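Local coordinates for pentafunctional AROM polypeptide (Schizosaccharomyces pombe, PDB 5SWV), which probably carries out five consecutive steps of the shikimate pathway, the crystallised portion holding its dehydroquinate dehydratase and shikimate dehydrogenase parts, at residues I378-T383 / Y410-V415; Y389-L394 / A442-I447; Y400-T405 / A458-A463; F474-Y479 / P485-A490. All blocks are in the same frame, centred on the assembly; numbering follows the deposited sequence.

Contact 1: residues I378-T383 / Y410-V415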
loop_
_atom_site.group_PDB
_atom_site.type_symbol
_atom_site.label_atom_id
_atom_site.label_comp_id
_atom_site.label_asym_id
_atom_site.label_seq_id
_atom_site.Cartn_x
_atom_site.Cartn_y
_atom_site.Cartn_z
ATOM N N ILE A 378 -1.483 -24.412 -11.874
ATOM C CA ILE A 378 -1.816 -25.831 -11.775
ATOM C C ILE A 378 -3.034 -25.986 -10.884
ATOM O O ILE A 378 -3.029 -25.521 -9.747
ATOM C CB ILE A 378 -0.668 -26.617 -11.145
ATOM C CG1 ILE A 378 0.626 -26.386 -11.930
ATOM C CG2 ILE A 378 -1.014 -28.094 -11.112
ATOM C CD1 ILE A 378 1.882 -26.779 -11.192
ATOM N N GLY A 379 -4.064 -26.649 -11.405
ATOM C CA GLY A 379 -5.355 -26.785 -10.719
ATOM C C GLY A 379 -6.496 -26.050 -11.419
ATOM O O GLY A 379 -6.279 -25.213 -12.309
ATOM N N ALA A 380 -7.714 -26.382 -10.996
ATOM C CA ALA A 380 -8.927 -25.903 -11.632
ATOM C C ALA A 380 -10.070 -25.533 -10.678
ATOM O O ALA A 380 -11.227 -25.384 -11.111
ATOM C CB ALA A 380 -9.403 -26.958 -12.614
ATOM N N GLY A 381 -9.757 -25.355 -9.397
ATOM C CA GLY A 381 -10.760 -24.932 -8.429
ATOM C C GLY A 381 -10.903 -23.429 -8.405
ATOM O O GLY A 381 -10.431 -22.710 -9.301
ATOM N N GLY A 382 -11.559 -22.951 -7.356
ATOM C CA GLY A 382 -11.698 -21.517 -7.123
ATOM C C GLY A 382 -10.388 -20.771 -7.062
ATOM O O GLY A 382 -10.282 -19.677 -7.589
ATOM N N THR A 383 -9.392 -21.368 -6.425
ATOM C CA THR A 383 -8.130 -20.690 -6.218
ATOM C C THR A 383 -7.394 -20.501 -7.550
ATOM O O THR A 383 -6.765 -19.471 -7.760
ATOM C CB THR A 383 -7.239 -21.420 -5.184
ATOM O OG1 THR A 383 -7.925 -21.521 -3.941
ATOM C CG2 THR A 383 -5.962 -20.649 -4.914
ATOM N N TYR A 410 -10.800 -26.233 -19.269
ATOM C CA TYR A 410 -11.799 -25.508 -20.056
ATOM C C TYR A 410 -12.826 -24.779 -19.202
ATOM O O TYR A 410 -13.193 -23.667 -19.511
ATOM C CB TYR A 410 -12.500 -26.435 -21.074
ATOM C CG TYR A 410 -11.730 -26.589 -22.374
ATOM C CD1 TYR A 410 -11.428 -25.465 -23.149
ATOM C CD2 TYR A 410 -11.301 -27.845 -22.831
ATOM C CE1 TYR A 410 -10.711 -25.574 -24.323
ATOM C CE2 TYR A 410 -10.586 -27.967 -24.013
ATOM C CZ TYR A 410 -10.297 -26.819 -24.750
ATOM O OH TYR A 410 -9.596 -26.877 -25.927
ATOM N N ARG A 411 -13.277 -25.393 -18.124
ATOM C CA ARG A 411 -14.229 -24.740 -17.237
ATOM C C ARG A 411 -13.665 -23.401 -16.684
ATOM O O ARG A 411 -14.362 -22.367 -16.620
ATOM C CB ARG A 411 -14.583 -25.682 -16.088
ATOM C CG ARG A 411 -15.740 -25.193 -15.238
ATOM C CD ARG A 411 -15.491 -25.408 -13.760
ATOM N NE ARG A 411 -15.395 -26.843 -13.505
ATOM C CZ ARG A 411 -14.340 -27.492 -13.007
ATOM N NH1 ARG A 411 -13.217 -26.862 -12.635
ATOM N NH2 ARG A 411 -14.427 -28.812 -12.855
ATOM N N VAL A 412 -12.394 -23.448 -16.307
ATOM C CA VAL A 412 -11.688 -22.293 -15.803
ATOM C C VAL A 412 -11.459 -21.279 -16.907
ATOM O O VAL A 412 -11.699 -20.098 -16.709
ATOM C CB VAL A 412 -10.327 -22.698 -15.227
ATOM C CG1 VAL A 412 -9.513 -21.463 -14.853
ATOM C CG2 VAL A 412 -10.517 -23.616 -14.027
ATOM N N GLN A 413 -10.957 -21.739 -18.050
ATOM C CA GLN A 413 -10.668 -20.849 -19.176
ATOM C C GLN A 413 -11.906 -20.031 -19.569
ATOM O O GLN A 413 -11.808 -18.829 -19.803
ATOM C CB GLN A 413 -10.148 -21.650 -20.390
ATOM C CG GLN A 413 -9.838 -20.821 -21.646
ATOM C CD GLN A 413 -9.310 -21.657 -22.801
ATOM O OE1 GLN A 413 -10.020 -22.513 -23.333
ATOM N NE2 GLN A 413 -8.065 -21.411 -23.200
ATOM N N ASP A 414 -13.062 -20.694 -19.599
ATOM C CA ASP A 414 -14.306 -20.104 -20.094
ATOM C C ASP A 414 -14.893 -19.020 -19.183
ATOM O O ASP A 414 -15.814 -18.325 -19.595
ATOM C CB ASP A 414 -15.365 -21.200 -20.372
ATOM C CG ASP A 414 -14.957 -22.161 -21.520
ATOM O OD1 ASP A 414 -14.016 -21.864 -22.307
ATOM O OD2 ASP A 414 -15.577 -23.239 -21.629
ATOM N N VAL A 415 -14.377 -18.881 -17.963
ATOM C CA VAL A 415 -14.695 -17.730 -17.103
ATOM C C VAL A 415 -14.136 -16.417 -17.680
ATOM O O VAL A 415 -14.677 -15.350 -17.451
ATOM C CB VAL A 415 -14.129 -17.937 -15.672
ATOM C CG1 VAL A 415 -14.275 -16.684 -14.812
ATOM C CG2 VAL A 415 -14.801 -19.122 -14.983
#

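Contact 2: residues Y389-L394 / A442-I447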
loop_
_atom_site.group_PDB
_atom_site.type_symbol
_atom_site.label_atom_id
_atom_site.label_comp_id
_atom_site.label_asym_id
_atom_site.label_seq_id
_atom_site.Cartn_x
_atom_site.Cartn_y
_atom_site.Cartn_z
ATOM N N TYR A 389 -6.289 -14.651 -12.763
ATOM C CA TYR A 389 -6.477 -13.187 -12.626
ATOM C C TYR A 389 -5.206 -12.488 -12.109
ATOM O O TYR A 389 -4.745 -11.515 -12.703
ATOM C CB TYR A 389 -7.679 -12.861 -11.731
ATOM C CG TYR A 389 -7.862 -11.392 -11.427
ATOM C CD1 TYR A 389 -8.149 -10.485 -12.431
ATOM C CD2 TYR A 389 -7.756 -10.909 -10.117
ATOM C CE1 TYR A 389 -8.333 -9.128 -12.153
ATOM C CE2 TYR A 389 -7.925 -9.558 -9.821
ATOM C CZ TYR A 389 -8.216 -8.661 -10.839
ATOM O OH TYR A 389 -8.381 -7.319 -10.537
ATOM N N SER A 390 -4.622 -13.018 -11.036
ATOM C CA SER A 390 -3.418 -12.417 -10.450
ATOM C C SER A 390 -2.271 -12.400 -11.453
ATOM O O SER A 390 -1.637 -11.374 -11.636
ATOM C CB SER A 390 -2.997 -13.137 -9.159
ATOM O OG SER A 390 -3.965 -12.961 -8.152
ATOM N N LEU A 391 -2.006 -13.520 -12.114
ATOM C CA LEU A 391 -0.879 -13.550 -13.060
ATOM C C LEU A 391 -1.128 -12.588 -14.209
ATOM O O LEU A 391 -0.235 -11.857 -14.601
ATOM C CB LEU A 391 -0.584 -14.969 -13.569
ATOM C CG LEU A 391 0.013 -15.898 -12.505
ATOM C CD1 LEU A 391 0.347 -17.262 -13.064
ATOM C CD2 LEU A 391 1.263 -15.293 -11.889
ATOM N N HIS A 392 -2.363 -12.559 -14.688
ATOM C CA HIS A 392 -2.736 -11.655 -15.754
ATOM C C HIS A 392 -2.561 -10.209 -15.322
ATOM O O HIS A 392 -2.014 -9.388 -16.066
ATOM C CB HIS A 392 -4.177 -11.904 -16.230
ATOM C CG HIS A 392 -4.531 -11.160 -17.481
ATOM N ND1 HIS A 392 -5.018 -9.871 -17.465
ATOM C CD2 HIS A 392 -4.447 -11.514 -18.785
ATOM C CE1 HIS A 392 -5.221 -9.463 -18.705
ATOM N NE2 HIS A 392 -4.879 -10.441 -19.525
ATOM N N ARG A 393 -2.986 -9.899 -14.108
ATOM C CA ARG A 393 -2.908 -8.529 -13.612
ATOM C C ARG A 393 -1.482 -8.057 -13.413
ATOM O O ARG A 393 -1.223 -6.879 -13.502
ATOM C CB ARG A 393 -3.689 -8.400 -12.304
ATOM C CG ARG A 393 -3.944 -6.972 -11.865
ATOM C CD ARG A 393 -5.236 -6.865 -11.078
ATOM N NE ARG A 393 -5.150 -5.739 -10.153
ATOM C CZ ARG A 393 -5.530 -4.493 -10.407
ATOM N NH1 ARG A 393 -6.063 -4.153 -11.582
ATOM N NH2 ARG A 393 -5.369 -3.570 -9.462
ATOM N N LEU A 394 -0.566 -8.977 -13.139
ATOM C CA LEU A 394 0.851 -8.663 -13.039
ATOM C C LEU A 394 1.531 -8.581 -14.402
ATOM O O LEU A 394 2.725 -8.330 -14.449
ATOM C CB LEU A 394 1.575 -9.729 -12.205
ATOM C CG LEU A 394 1.198 -9.931 -10.729
ATOM C CD1 LEU A 394 1.411 -11.363 -10.263
ATOM C CD2 LEU A 394 1.986 -9.001 -9.834
ATOM N N ALA A 442 6.944 -17.451 -13.395
ATOM C CA ALA A 442 6.002 -17.492 -12.266
ATOM C C ALA A 442 5.193 -18.771 -12.308
ATOM O O ALA A 442 4.759 -19.182 -13.376
ATOM C CB ALA A 442 5.071 -16.287 -12.299
ATOM N N VAL A 443 5.001 -19.404 -11.153
ATOM C CA VAL A 443 4.208 -20.621 -11.073
ATOM C C VAL A 443 3.330 -20.596 -9.830
ATOM O O VAL A 443 3.753 -20.103 -8.797
ATOM C CB VAL A 443 5.106 -21.878 -11.071
ATOM C CG1 VAL A 443 4.267 -23.151 -10.968
ATOM C CG2 VAL A 443 5.970 -21.922 -12.330
ATOM N N VAL A 444 2.108 -21.117 -9.937
ATOM C CA VAL A 444 1.212 -21.261 -8.785
ATOM C C VAL A 444 0.589 -22.653 -8.802
ATOM O O VAL A 444 -0.071 -23.019 -9.773
ATOM C CB VAL A 444 0.077 -20.217 -8.775
ATOM C CG1 VAL A 444 -0.649 -20.238 -7.436
ATOM C CG2 VAL A 444 0.620 -18.830 -9.057
ATOM N N SER A 445 0.810 -23.439 -7.746
ATOM C CA SER A 445 0.091 -24.695 -7.573
ATOM C C SER A 445 -1.068 -24.459 -6.640
ATOM O O SER A 445 -0.855 -24.024 -5.521
ATOM C CB SER A 445 0.979 -25.761 -6.977
ATOM O OG SER A 445 0.192 -26.899 -6.673
ATOM N N THR A 446 -2.283 -24.746 -7.096
ATOM C CA THR A 446 -3.491 -24.627 -6.269
ATOM C C THR A 446 -4.070 -25.984 -5.850
ATOM O O THR A 446 -5.130 -26.052 -5.247
ATOM C CB THR A 446 -4.567 -23.843 -7.025
ATOM O OG1 THR A 446 -4.966 -24.579 -8.180
ATOM C CG2 THR A 446 -4.023 -22.514 -7.481
ATOM N N ILE A 447 -3.378 -27.068 -6.162
ATOM C CA ILE A 447 -3.914 -28.401 -5.904
ATOM C C ILE A 447 -3.536 -28.833 -4.479
ATOM O O ILE A 447 -2.698 -28.166 -3.849
ATOM C CB ILE A 447 -3.475 -29.407 -7.000
ATOM C CG1 ILE A 447 -1.983 -29.757 -6.897
ATOM C CG2 ILE A 447 -3.821 -28.847 -8.374
ATOM C CD1 ILE A 447 -1.485 -30.623 -8.033
#

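Contact 3: residues Y400-T405 / A458-A463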
loop_
_atom_site.group_PDB
_atom_site.type_symbol
_atom_site.label_atom_id
_atom_site.label_comp_id
_atom_site.label_asym_id
_atom_site.label_seq_id
_atom_site.Cartn_x
_atom_site.Cartn_y
_atom_site.Cartn_z
ATOM N N TYR A 400 0.021 -20.417 -18.839
ATOM C CA TYR A 400 -0.177 -21.853 -19.070
ATOM C C TYR A 400 -1.018 -22.464 -17.956
ATOM O O TYR A 400 -0.866 -22.103 -16.782
ATOM C CB TYR A 400 1.167 -22.584 -19.259
ATOM C CG TYR A 400 1.798 -22.231 -20.585
ATOM C CD1 TYR A 400 2.625 -21.112 -20.712
ATOM C CD2 TYR A 400 1.509 -22.961 -21.734
ATOM C CE1 TYR A 400 3.178 -20.752 -21.942
ATOM C CE2 TYR A 400 2.056 -22.611 -22.964
ATOM C CZ TYR A 400 2.893 -21.500 -23.066
ATOM O OH TYR A 400 3.441 -21.136 -24.285
ATOM N N LEU A 401 -1.915 -23.373 -18.338
ATOM C CA LEU A 401 -2.870 -23.972 -17.412
ATOM C C LEU A 401 -2.850 -25.493 -17.508
ATOM O O LEU A 401 -3.091 -26.050 -18.574
ATOM C CB LEU A 401 -4.260 -23.450 -17.715
ATOM C CG LEU A 401 -5.413 -23.956 -16.843
ATOM C CD1 LEU A 401 -5.183 -23.692 -15.359
ATOM C CD2 LEU A 401 -6.717 -23.310 -17.277
ATOM N N LEU A 402 -2.591 -26.160 -16.386
ATOM C CA LEU A 402 -2.305 -27.582 -16.373
ATOM C C LEU A 402 -3.181 -28.325 -15.383
ATOM O O LEU A 402 -3.256 -27.944 -14.207
ATOM C CB LEU A 402 -0.848 -27.800 -16.014
ATOM C CG LEU A 402 -0.381 -29.257 -15.862
ATOM C CD1 LEU A 402 -0.547 -30.069 -17.149
ATOM C CD2 LEU A 402 1.071 -29.281 -15.407
ATOM N N ASN A 403 -3.804 -29.406 -15.862
ATOM C CA ASN A 403 -4.718 -30.227 -15.077
ATOM C C ASN A 403 -4.732 -31.695 -15.474
ATOM O O ASN A 403 -4.158 -32.093 -16.486
ATOM C CB ASN A 403 -6.130 -29.663 -15.194
ATOM C CG ASN A 403 -6.310 -28.407 -14.375
ATOM O OD1 ASN A 403 -6.273 -28.458 -13.155
ATOM N ND2 ASN A 403 -6.464 -27.272 -15.039
ATOM N N ARG A 404 -5.400 -32.494 -14.650
ATOM C CA ARG A 404 -5.611 -33.914 -14.914
ATOM C C ARG A 404 -6.423 -34.103 -16.179
ATOM O O ARG A 404 -6.135 -35.004 -16.935
ATOM C CB ARG A 404 -6.327 -34.601 -13.741
ATOM C CG ARG A 404 -5.467 -34.775 -12.494
ATOM C CD ARG A 404 -6.346 -34.867 -11.256
ATOM N NE ARG A 404 -5.598 -35.221 -10.045
ATOM C CZ ARG A 404 -5.186 -36.451 -9.721
ATOM N NH1 ARG A 404 -5.423 -37.482 -10.524
ATOM N NH2 ARG A 404 -4.530 -36.659 -8.581
ATOM N N THR A 405 -7.427 -33.259 -16.403
ATOM C CA THR A 405 -8.268 -33.352 -17.601
ATOM C C THR A 405 -8.444 -32.004 -18.300
ATOM O O THR A 405 -8.307 -30.934 -17.690
ATOM C CB THR A 405 -9.668 -33.972 -17.297
ATOM O OG1 THR A 405 -10.521 -33.027 -16.623
ATOM C CG2 THR A 405 -9.532 -35.258 -16.454
ATOM N N ALA A 458 3.072 -35.160 -12.975
ATOM C CA ALA A 458 4.338 -34.827 -12.296
ATOM C C ALA A 458 5.491 -34.652 -13.282
ATOM O O ALA A 458 6.282 -33.712 -13.178
ATOM C CB ALA A 458 4.686 -35.912 -11.283
ATOM N N SER A 459 5.563 -35.592 -14.221
ATOM C CA SER A 459 6.511 -35.582 -15.326
ATOM C C SER A 459 6.574 -34.253 -16.075
ATOM O O SER A 459 7.658 -33.773 -16.399
ATOM C CB SER A 459 6.125 -36.687 -16.310
ATOM O OG SER A 459 6.740 -36.500 -17.571
ATOM N N VAL A 460 5.404 -33.684 -16.350
ATOM C CA VAL A 460 5.278 -32.411 -17.075
ATOM C C VAL A 460 5.728 -31.235 -16.204
ATOM O O VAL A 460 6.411 -30.319 -16.671
ATOM C CB VAL A 460 3.811 -32.145 -17.506
ATOM C CG1 VAL A 460 3.706 -30.859 -18.322
ATOM C CG2 VAL A 460 3.251 -33.319 -18.291
ATOM N N ILE A 461 5.318 -31.271 -14.939
ATOM C CA ILE A 461 5.681 -30.247 -13.968
ATOM C C ILE A 461 7.197 -30.209 -13.795
ATOM O O ILE A 461 7.805 -29.140 -13.906
ATOM C CB ILE A 461 4.982 -30.488 -12.608
ATOM C CG1 ILE A 461 3.461 -30.325 -12.751
ATOM C CG2 ILE A 461 5.506 -29.521 -11.538
ATOM C CD1 ILE A 461 2.668 -30.900 -11.596
ATOM N N LYS A 462 7.790 -31.377 -13.534
ATOM C CA LYS A 462 9.246 -31.535 -13.496
ATOM C C LYS A 462 9.941 -30.912 -14.703
ATOM O O LYS A 462 10.900 -30.166 -14.546
ATOM C CB LYS A 462 9.617 -33.010 -13.435
ATOM C CG LYS A 462 9.528 -33.622 -12.046
ATOM C CD LYS A 462 9.783 -35.129 -12.119
ATOM C CE LYS A 462 10.322 -35.689 -10.807
ATOM N NZ LYS A 462 9.353 -35.497 -9.694
ATOM N N ALA A 463 9.441 -31.214 -15.895
ATOM C CA ALA A 463 10.040 -30.736 -17.138
ATOM C C ALA A 463 9.984 -29.217 -17.292
ATOM O O ALA A 463 10.991 -28.596 -17.609
ATOM C CB ALA A 463 9.375 -31.400 -18.331
#

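Contact 4: residues F474-Y479 / P485-A490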
loop_
_atom_site.group_PDB
_atom_site.type_symbol
_atom_site.label_atom_id
_atom_site.label_comp_id
_atom_site.label_asym_id
_atom_site.label_seq_id
_atom_site.Cartn_x
_atom_site.Cartn_y
_atom_site.Cartn_z
ATOM N N PHE A 474 8.025 -19.444 -7.503
ATOM C CA PHE A 474 7.056 -20.525 -7.372
ATOM C C PHE A 474 6.252 -20.307 -6.108
ATOM O O PHE A 474 6.834 -20.077 -5.048
ATOM C CB PHE A 474 7.792 -21.845 -7.251
ATOM C CG PHE A 474 6.902 -23.004 -6.936
ATOM C CD1 PHE A 474 6.294 -23.726 -7.956
ATOM C CD2 PHE A 474 6.674 -23.388 -5.626
ATOM C CE1 PHE A 474 5.465 -24.803 -7.672
ATOM C CE2 PHE A 474 5.847 -24.463 -5.335
ATOM C CZ PHE A 474 5.237 -25.167 -6.356
ATOM N N LEU A 475 4.930 -20.407 -6.209
ATOM C CA LEU A 475 4.042 -20.287 -5.045
ATOM C C LEU A 475 3.143 -21.510 -4.914
ATOM O O LEU A 475 2.460 -21.874 -5.858
ATOM C CB LEU A 475 3.172 -19.037 -5.172
ATOM C CG LEU A 475 2.043 -18.854 -4.152
ATOM C CD1 LEU A 475 2.595 -18.742 -2.747
ATOM C CD2 LEU A 475 1.242 -17.617 -4.493
ATOM N N ASP A 476 3.115 -22.129 -3.744
ATOM C CA ASP A 476 2.167 -23.201 -3.479
ATOM C C ASP A 476 1.136 -22.652 -2.523
ATOM O O ASP A 476 1.507 -22.128 -1.488
ATOM C CB ASP A 476 2.878 -24.398 -2.851
ATOM C CG ASP A 476 2.042 -25.666 -2.880
ATOM O OD1 ASP A 476 0.810 -25.585 -2.692
ATOM O OD2 ASP A 476 2.627 -26.754 -3.069
ATOM N N MET A 477 -0.142 -22.788 -2.858
ATOM C CA MET A 477 -1.227 -22.291 -2.014
ATOM C C MET A 477 -1.604 -23.178 -0.843
ATOM O O MET A 477 -2.372 -22.745 0.010
ATOM C CB MET A 477 -2.472 -22.034 -2.847
ATOM C CG MET A 477 -2.282 -20.922 -3.847
ATOM S SD MET A 477 -1.872 -19.384 -3.022
ATOM C CE MET A 477 -3.442 -18.975 -2.249
ATOM N N ALA A 478 -1.076 -24.395 -0.778
ATOM C CA ALA A 478 -1.301 -25.250 0.389
ATOM C C ALA A 478 -0.260 -25.016 1.503
ATOM O O ALA A 478 0.926 -24.722 1.247
ATOM C CB ALA A 478 -1.333 -26.712 -0.027
ATOM N N TYR A 479 -0.725 -25.167 2.742
ATOM C CA TYR A 479 0.106 -25.003 3.948
ATOM C C TYR A 479 -0.009 -26.248 4.841
ATOM O O TYR A 479 0.082 -26.166 6.060
ATOM C CB TYR A 479 -0.301 -23.730 4.709
ATOM C CG TYR A 479 -1.793 -23.612 4.977
ATOM C CD1 TYR A 479 -2.367 -24.143 6.138
ATOM C CD2 TYR A 479 -2.636 -22.974 4.059
ATOM C CE1 TYR A 479 -3.730 -24.037 6.379
ATOM C CE2 TYR A 479 -4.000 -22.866 4.290
ATOM C CZ TYR A 479 -4.543 -23.398 5.450
ATOM O OH TYR A 479 -5.895 -23.281 5.680
ATOM N N PRO A 485 5.436 -31.314 -1.213
ATOM C CA PRO A 485 6.081 -32.080 -2.278
ATOM C C PRO A 485 6.601 -31.239 -3.452
ATOM O O PRO A 485 7.789 -31.312 -3.775
ATOM C CB PRO A 485 4.964 -33.025 -2.741
ATOM C CG PRO A 485 4.151 -33.265 -1.517
ATOM C CD PRO A 485 4.306 -32.064 -0.621
ATOM N N LEU A 486 5.724 -30.440 -4.060
ATOM C CA LEU A 486 6.084 -29.658 -5.255
ATOM C C LEU A 486 7.110 -28.577 -4.981
ATOM O O LEU A 486 7.972 -28.307 -5.818
ATOM C CB LEU A 486 4.853 -29.007 -5.896
ATOM C CG LEU A 486 3.941 -29.909 -6.722
ATOM C CD1 LEU A 486 2.812 -29.077 -7.301
ATOM C CD2 LEU A 486 4.706 -30.610 -7.834
ATOM N N MET A 487 7.002 -27.952 -3.816
ATOM C CA MET A 487 7.977 -26.951 -3.392
ATOM C C MET A 487 9.393 -27.520 -3.434
ATOM O O MET A 487 10.306 -26.856 -3.920
ATOM C CB MET A 487 7.659 -26.412 -1.993
ATOM C CG MET A 487 7.660 -24.900 -1.944
ATOM S SD MET A 487 7.125 -24.215 -0.368
ATOM C CE MET A 487 5.375 -24.578 -0.325
ATOM N N ALA A 488 9.563 -28.754 -2.958
ATOM C CA ALA A 488 10.876 -29.426 -2.992
ATOM C C ALA A 488 11.411 -29.568 -4.422
ATOM O O ALA A 488 12.573 -29.214 -4.691
ATOM C CB ALA A 488 10.807 -30.787 -2.319
ATOM N N VAL A 489 10.551 -30.060 -5.323
ATOM C CA VAL A 489 10.905 -30.235 -6.736
ATOM C C VAL A 489 11.394 -28.906 -7.286
ATOM O O VAL A 489 12.437 -28.845 -7.952
ATOM C CB VAL A 489 9.704 -30.722 -7.591
ATOM C CG1 VAL A 489 10.031 -30.648 -9.081
ATOM C CG2 VAL A 489 9.287 -32.140 -7.205
ATOM N N ALA A 490 10.623 -27.861 -6.979
ATOM C CA ALA A 490 10.868 -26.523 -7.474
ATOM C C ALA A 490 12.148 -25.968 -6.898
ATOM O O ALA A 490 12.969 -25.410 -7.629
ATOM C CB ALA A 490 9.694 -25.616 -7.130
#

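Contact 1: residues I378-T383 / Y410-V415
Ala-380 and Val-412 make the close-packed half of this contact, one methyl group set against one branch of the valine. The CB of Ala-380 lies 3.8 Å from CG2 of Val-412, and the same CG2 also reaches the Ala-380 carbonyl, at 3.5 Å from its O. Val-412 holds CG1 anti to the backbone N (chi1 173°), which leaves CG2 as the branch that meets the loop. Behind it the valine is buried against Ser-384 and Ile-388 of helix 382-393 and Leu-401 of strand 398-403. Ala-380 lies in the Gly-Ala-Gly-Gly segment joining strand 374-378 to helix 382-393, the glycine-rich turn of a Rossmann fold, which in shikimate dehydrogenases binds the nicotinamide coenzyme and probably does so here. At its phi of 113°, a CB on Gly-379 would be jammed against the carbonyl O of Ile-378, so the backbone itself calls for glycine. The solvent side is held by less. The exposed Arg-411 chain, bent at chi2 and chi3, brings the edge of its guanidinium up to the loop, with NH1 2.9 Å from Ala-380 O but at an angle too poor for a hydrogen bond. Its NH2 is hydrogen-bonded to Asn-408 OD1 in helix 406-413.

Contact 2: residues Y389-L394 / A442-I447
Leu-391, the residue that reaches both Ala-442 and Val-444, rides on a helical turn whose shortest bond runs from Arg-393 N to Tyr-389 O at 2.8 Å. The next bond along, from Leu-394 N to Ser-390 O, is 3.0 Å and closes the last turn of helix 382-393. The amides being bonded within the helix, what meets the sheet is the side chain of Leu-391. This residue sets CG anti to its own carbonyl carbon (chi1 -70°), and its two methyl groups then divide the work. CD2 meets the CB of Ala-442 at 4.0 Å, while CD1 lies against CG2 of Val-444 at the looser distance of 4.3 Å. The two strand residues alternate with Val-443, whose CB points to the other face of the sheet, and so a single leucine can span both. Around this pair of touches, Leu-391 also rests on Val-377 of strand 374-378, and Val-444 on Ala-387 and on Phe-361 of helix 353-364. Strand 440-445 runs between strands 374-378 and 472-476, hydrogen-bonded to both, and helix 382-393 covers it as part of the first crossover of the Rossmann fold. Since no polar bond crosses between the segments, the attachment is purely apolar: it rests on dispersion and the exclusion of water, while the backbone polarity is met within the helix and within the sheet.

Contact 3: residues Y400-T405 / A458-A463
A strand and a helix face each other across a single layer of side chains, the CA atoms of Leu-402 and Ile-461 being 8.8 Å apart. Residues 400-403 are extended, and 458-463 form regular helix, with Lys-462 N bonded to Ala-458 O at 2.8 Å. Leu-402 fills the interval. Its CG is anti to the backbone N (chi1 176°), which sends the branched end out from the sheet, and one methyl, CD2, makes both contacts with the helix. CD2 comes within 3.7 Å of CG1 of Ile-461, where the two side chains cross obliquely. It also lies 4.2 Å from CG1 of the adjacent Val-460. The two helix residues arrive differently: the CB of Val-460 points at the strand, whereas that of Ile-461 points across, and CG1, anti to the carbonyl carbon (chi1 -66°), makes the approach. Leu-402 is flanked by Ile-425 and Leu-376 of the two neighbouring strands, and Ile-430 and Leu-453 join the helix side. Leu-401, one residue back, faces the other side of the sheet and touches Ser-409 of helix 406-413. Helix 455-466, which follows strand 440-445 in the chain, thus lies over a strand from beyond strand 374-378. Such two-sided covering of a parallel sheet with strand order 3-2-1-4-5-6 is that of the Rossmann fold, here probably the coenzyme domain of shikimate dehydrogenase.

Contact 4: residues F474-Y479 / P485-A490
Phe-474 turns its ring out from the strand with CG anti to the backbone N (chi1 173°), and Asp-476, two residues on, adopts the same arrangement, so that both present their side chains to helix 485-492. Phe-474 has the largest share and takes part in three of the five residue pairs. Ala-490 places its CB over one ring face, 4.0 Å from the Phe-474 ring centroid and 16° off the normal, a CH-pi contact shifted toward the CG end, where CB is 3.8 Å from CG. The far end of the ring meets the preceding helical turn: CZ of Phe-474 is 3.9 Å from CB of Leu-486, with the two side chains at about a right angle. Beside it, Met-487 passes the ring obliquely, its CG lying 3.9 Å from CE2 of Phe-474. Strand 474-476 and helix 485-490 run nearly antiparallel, at 169°, as expected where a strand, a short loop and a helix begin a beta-alpha-beta unit that returns to the sheet at strand 496-498. Past the ring the methionine chain bends at its last torsion, and its CE reaches the CB of Asp-476 at 3.6 Å, the aliphatic part of an otherwise polar residue. The carboxylate works along the connection instead. Its OD1 accepts from Ala-478 N at 2.9 Å, on the anti side and somewhat out of the carboxylate plane, which makes an Asx turn at the strand end. OD2 is hydrogen-bonded to Thr-484 OG1, which also bonds to Met-487 N in the first turn of the helix.

All four contacts gather on the one six-stranded parallel sheet, but at different depths. Contacts 2, 3 and 4 are buried, with touching residues all in the interior, whereas contact 1, at the end of the central strand 374-378, is only partly buried, with Arg-411 exposed. Contacts 1 and 2 share helix 382-393, one at its glycine-rich start and the other at its last turn. Contacts 2 and 4 use neighbouring strands that are hydrogen-bonded to each other, and helices of contacts 3 and 4 meet through Ile-461 and Leu-486. Aliphatic packing alone serves contacts 2 and 3; contact 4 adds an aromatic face and a carboxylate bonded within its connection, and contact 1 a guanidinium beside a carbonyl.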